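Local coordinates for transcriptional repressor, TetR family (Thermus thermophilus, PDB 3ANP), which represses transcription in the control of fatty acid degradation, binding lauroyl-CoA in its larger helical domain and probably DNA through its helix-turn-helix, at residues Glu29-Ala32 with Thr33-Ala36; His40-Arg43 with Gly44-Phe47. All coordinates share one frame; numbering follows the deposited sequence.

Interaction 1 of 2, residues Glu29-Ala32 with Thr33-Ala36; sequences ETTA and TEIA
Thr31 OG1 accepts from two backbone amides at the start of helix 32-39: Glu34 N at 3.3 Å, with an N-H...O angle of 158°, and, weakly and far more bent, Thr33 N. The hydroxyl can face both because chi1 of 79° sets OG1 between the backbone N and the carbonyl carbon, turned to the opening turn. Glu34 returns the bond. Its side chain stretches back along the cap until OE1 lies 3.1 Å from Thr31 N, which approaches from the anti side of the carboxylate, tilted 34° off its plane. The other oxygen, OE2, makes a salt bridge to Arg25 at the end of the preceding helix, so each carboxylate oxygen has a partner and the group is held against turning. Behind the cap, Ile35 N donates to Thr31 O at 3.1 Å and Ala36 N to Ala32 O at 2.9 Å, starting the regular helical bonding. On the buried side Thr30 CG2 rests 3.8 Å from Ile35 CG1, the two side chains crossing at about a right angle beside Phe22 of helix 3-25. The reciprocal pairing of Thr31 and Glu34 is a capping box, here opening the first helix of the predicted helix-turn-helix.

Interaction 2 of 2, residues His40-Arg43 with Gly44-Phe47; sequences HVSR and GTFF
Ser42 OG accepts from Thr45 N at 3.0 Å, an N-cap bond that opens helix 43-49, the second helix of the predicted helix-turn-helix and, as in other TetR-family repressors, probably the recognition helix. Arg43, next in the chain, runs alongside the side chain of Phe47 one turn further on. Phe47 CE2 hangs 3.3 Å above the guanidinium plane, nearer its border than its middle, while Arg43 NE lies at the ring's edge, in its plane; the two planes are 65° apart. With CG anti to the backbone N (chi1 177°) and the chain stretched out to NE, Arg43 reaches past the ring, and its NH1 hydrogen-bonds to Thr33 OG1 of helix 32-39. Phe46 CD2 stands over the centre of the Phe47 ring, 3.8 Å above it. Replacing Phe47 by alanine would strip the ring from the arginine, which would probably leave the guanidinium freer to turn and Phe46 CD2 without the ring it stands over. Along the backbone, Phe46 N donates to Ser42 O and Phe47 N to Arg43 O. Val41 CB meets Thr45 CG2 at 3.8 Å, near Arg10 of helix 3-25. A water accepts from Ser42 N at 3.0 Å and lies 2.5 Å from Thr45 OG1.

The two contacts come in series along the chain, their centres about 10 Å apart, opening helices 32-39 and 43-49 of the predicted helix-turn-helix. They also touch directly: Ala36 O probably accepts from Val41 N, within the Schellman motif that ends helix 32-39 at His40, Ala32 CB packs on Phe47 CZ at 3.3 Å, and Ile35 CG2 meets Phe46 CD1. Helix 3-25 backs both helices. The centres of interactions 1 and 2 lie about 24 and 27 Å from the centre of the chain, on the same side of it. They exemplify short helices delimited by local caps and probably oriented by packing against their neighbours, consistent with presenting helix 43-49 to DNA.

Interaction 1 of 2, residues Glu29-Ala32 with Thr33-Ala36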
loop_
_atom_site.group_PDB
_atom_site.type_symbol
_atom_site.label_atom_id
_atom_site.label_comp_id
_atom_site.label_asym_id
_atom_site.label_seq_id
_atom_site.Cartn_x
_atom_site.Cartn_y
_atom_site.Cartn_z
ATOM N N GLU A 29 10.186 -17.073 -14.739
ATOM C CA GLU A 29 10.929 -17.946 -15.661
ATOM C C GLU A 29 10.077 -18.935 -16.458
ATOM O O GLU A 29 10.504 -19.447 -17.495
ATOM C CB GLU A 29 12.001 -18.729 -14.888
ATOM C CG GLU A 29 13.055 -17.847 -14.220
ATOM C CD GLU A 29 12.726 -17.508 -12.768
ATOM O OE1 GLU A 29 11.537 -17.328 -12.435
ATOM O OE2 GLU A 29 13.671 -17.412 -11.957
ATOM N N THR A 30 8.880 -19.206 -15.968
ATOM C CA THR A 30 7.976 -20.142 -16.629
ATOM C C THR A 30 7.112 -19.450 -17.693
ATOM O O THR A 30 6.492 -18.428 -17.427
ATOM C CB THR A 30 7.066 -20.814 -15.577
ATOM O OG1 THR A 30 7.871 -21.594 -14.681
ATOM C CG2 THR A 30 6.037 -21.707 -16.245
ATOM N N THR A 31 7.050 -20.022 -18.892
ATOM C CA THR A 31 6.267 -19.420 -19.965
ATOM C C THR A 31 4.933 -20.110 -20.257
ATOM O O THR A 31 4.684 -21.258 -19.855
ATOM C CB THR A 31 7.079 -19.376 -21.289
ATOM O OG1 THR A 31 7.065 -20.673 -21.899
ATOM C CG2 THR A 31 8.537 -18.950 -21.014
ATOM N N ALA A 32 4.072 -19.402 -20.975
ATOM C CA ALA A 32 2.767 -19.939 -21.335
ATOM C C ALA A 32 2.930 -21.228 -22.159
ATOM O O ALA A 32 2.125 -22.164 -22.038
ATOM C CB ALA A 32 1.966 -18.880 -22.124
ATOM N N THR A 33 3.980 -21.287 -22.975
ATOM C CA THR A 33 4.213 -22.471 -23.797
ATOM C C THR A 33 4.589 -23.694 -22.939
ATOM O O THR A 33 4.159 -24.811 -23.235
ATOM C CB THR A 33 5.312 -22.215 -24.876
ATOM O OG1 THR A 33 4.859 -21.204 -25.789
ATOM C CG2 THR A 33 5.594 -23.489 -25.674
ATOM N N GLU A 34 5.378 -23.488 -21.882
ATOM C CA GLU A 34 5.758 -24.590 -20.991
ATOM C C GLU A 34 4.539 -25.087 -20.230
ATOM O O GLU A 34 4.354 -26.297 -20.062
ATOM C CB GLU A 34 6.827 -24.149 -19.979
ATOM C CG GLU A 34 8.174 -23.828 -20.595
ATOM C CD GLU A 34 9.189 -23.347 -19.563
ATOM O OE1 GLU A 34 8.806 -22.554 -18.675
ATOM O OE2 GLU A 34 10.372 -23.742 -19.650
ATOM N N ILE A 35 3.719 -24.150 -19.748
ATOM C CA ILE A 35 2.505 -24.508 -19.032
ATOM C C ILE A 35 1.585 -25.328 -19.937
ATOM O O ILE A 35 1.079 -26.383 -19.536
ATOM C CB ILE A 35 1.747 -23.242 -18.531
ATOM C CG1 ILE A 35 2.553 -22.561 -17.412
ATOM C CG2 ILE A 35 0.368 -23.622 -17.999
ATOM C CD1 ILE A 35 1.950 -21.237 -16.959
ATOM N N ALA A 36 1.370 -24.844 -21.158
ATOM C CA ALA A 36 0.516 -25.525 -22.126
ATOM C C ALA A 36 1.013 -26.953 -22.364
ATOM O O ALA A 36 0.232 -27.920 -22.313
ATOM C CB ALA A 36 0.507 -24.757 -23.441
#

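Interaction 2 of 2, residues His40-Arg43 with Gly44-Phe47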
loop_
_atom_site.group_PDB
_atom_site.type_symbol
_atom_site.label_atom_id
_atom_site.label_comp_id
_atom_site.label_asym_id
_atom_site.label_seq_id
_atom_site.Cartn_x
_atom_site.Cartn_y
_atom_site.Cartn_z
ATOM N N HIS A 40 -0.860 -30.390 -21.475
ATOM C CA HIS A 40 -1.263 -30.992 -22.739
ATOM C C HIS A 40 -2.385 -30.236 -23.462
ATOM O O HIS A 40 -3.403 -30.821 -23.856
ATOM C CB HIS A 40 -1.661 -32.463 -22.555
ATOM C CG HIS A 40 -1.580 -33.262 -23.820
ATOM N ND1 HIS A 40 -2.270 -34.442 -24.008
ATOM C CD2 HIS A 40 -0.879 -33.053 -24.962
ATOM C CE1 HIS A 40 -2.001 -34.923 -25.210
ATOM N NE2 HIS A 40 -1.159 -34.099 -25.809
ATOM N N VAL A 41 -2.200 -28.927 -23.622
ATOM C CA VAL A 41 -3.160 -28.095 -24.348
ATOM C C VAL A 41 -2.315 -27.185 -25.224
ATOM O O VAL A 41 -1.101 -27.153 -25.076
ATOM C CB VAL A 41 -4.041 -27.235 -23.400
ATOM C CG1 VAL A 41 -4.898 -28.155 -22.515
ATOM C CG2 VAL A 41 -3.164 -26.313 -22.541
ATOM N N SER A 42 -2.932 -26.459 -26.149
ATOM C CA SER A 42 -2.153 -25.555 -26.999
ATOM C C SER A 42 -1.891 -24.258 -26.240
ATOM O O SER A 42 -2.557 -23.970 -25.250
ATOM C CB SER A 42 -2.924 -25.217 -28.278
ATOM O OG SER A 42 -4.047 -24.411 -27.969
ATOM N N ARG A 43 -0.926 -23.475 -26.717
ATOM C CA ARG A 43 -0.606 -22.199 -26.098
ATOM C C ARG A 43 -1.858 -21.328 -26.169
ATOM O O ARG A 43 -2.183 -20.593 -25.229
ATOM C CB ARG A 43 0.558 -21.534 -26.846
ATOM C CG ARG A 43 0.931 -20.143 -26.326
ATOM C CD ARG A 43 1.947 -19.465 -27.228
ATOM N NE ARG A 43 2.155 -18.065 -26.847
ATOM C CZ ARG A 43 3.080 -17.651 -25.982
ATOM N NH1 ARG A 43 3.892 -18.525 -25.409
ATOM N NH2 ARG A 43 3.193 -16.358 -25.687
ATOM N N GLY A 44 -2.574 -21.428 -27.287
ATOM C CA GLY A 44 -3.794 -20.660 -27.451
ATOM C C GLY A 44 -4.857 -21.027 -26.424
ATOM O O GLY A 44 -5.589 -20.167 -25.938
ATOM N N THR A 45 -4.952 -22.308 -26.092
ATOM C CA THR A 45 -5.938 -22.770 -25.113
ATOM C C THR A 45 -5.572 -22.283 -23.702
ATOM O O THR A 45 -6.442 -21.927 -22.908
ATOM C CB THR A 45 -6.039 -24.313 -25.135
ATOM O OG1 THR A 45 -6.626 -24.713 -26.371
ATOM C CG2 THR A 45 -6.894 -24.838 -23.978
ATOM N N PHE A 46 -4.285 -22.263 -23.395
ATOM C CA PHE A 46 -3.858 -21.775 -22.093
ATOM C C PHE A 46 -4.362 -20.339 -21.916
ATOM O O PHE A 46 -4.899 -19.997 -20.869
ATOM C CB PHE A 46 -2.338 -21.756 -21.968
ATOM C CG PHE A 46 -1.859 -20.919 -20.815
ATOM C CD1 PHE A 46 -1.937 -21.407 -19.509
ATOM C CD2 PHE A 46 -1.439 -19.604 -21.018
ATOM C CE1 PHE A 46 -1.612 -20.592 -18.419
ATOM C CE2 PHE A 46 -1.115 -18.781 -19.941
ATOM C CZ PHE A 46 -1.203 -19.273 -18.639
ATOM N N PHE A 47 -4.183 -19.498 -22.933
ATOM C CA PHE A 47 -4.634 -18.110 -22.824
ATOM C C PHE A 47 -6.142 -17.952 -22.766
ATOM O O PHE A 47 -6.648 -16.961 -22.224
ATOM C CB PHE A 47 -4.043 -17.252 -23.955
ATOM C CG PHE A 47 -2.596 -16.911 -23.742
ATOM C CD1 PHE A 47 -2.201 -16.187 -22.609
ATOM C CD2 PHE A 47 -1.620 -17.344 -24.640
ATOM C CE1 PHE A 47 -0.852 -15.899 -22.373
ATOM C CE2 PHE A 47 -0.265 -17.062 -24.415
ATOM C CZ PHE A 47 0.118 -16.339 -23.280
HETATM O O HOH W 1 -5.729 -27.023 -26.899
#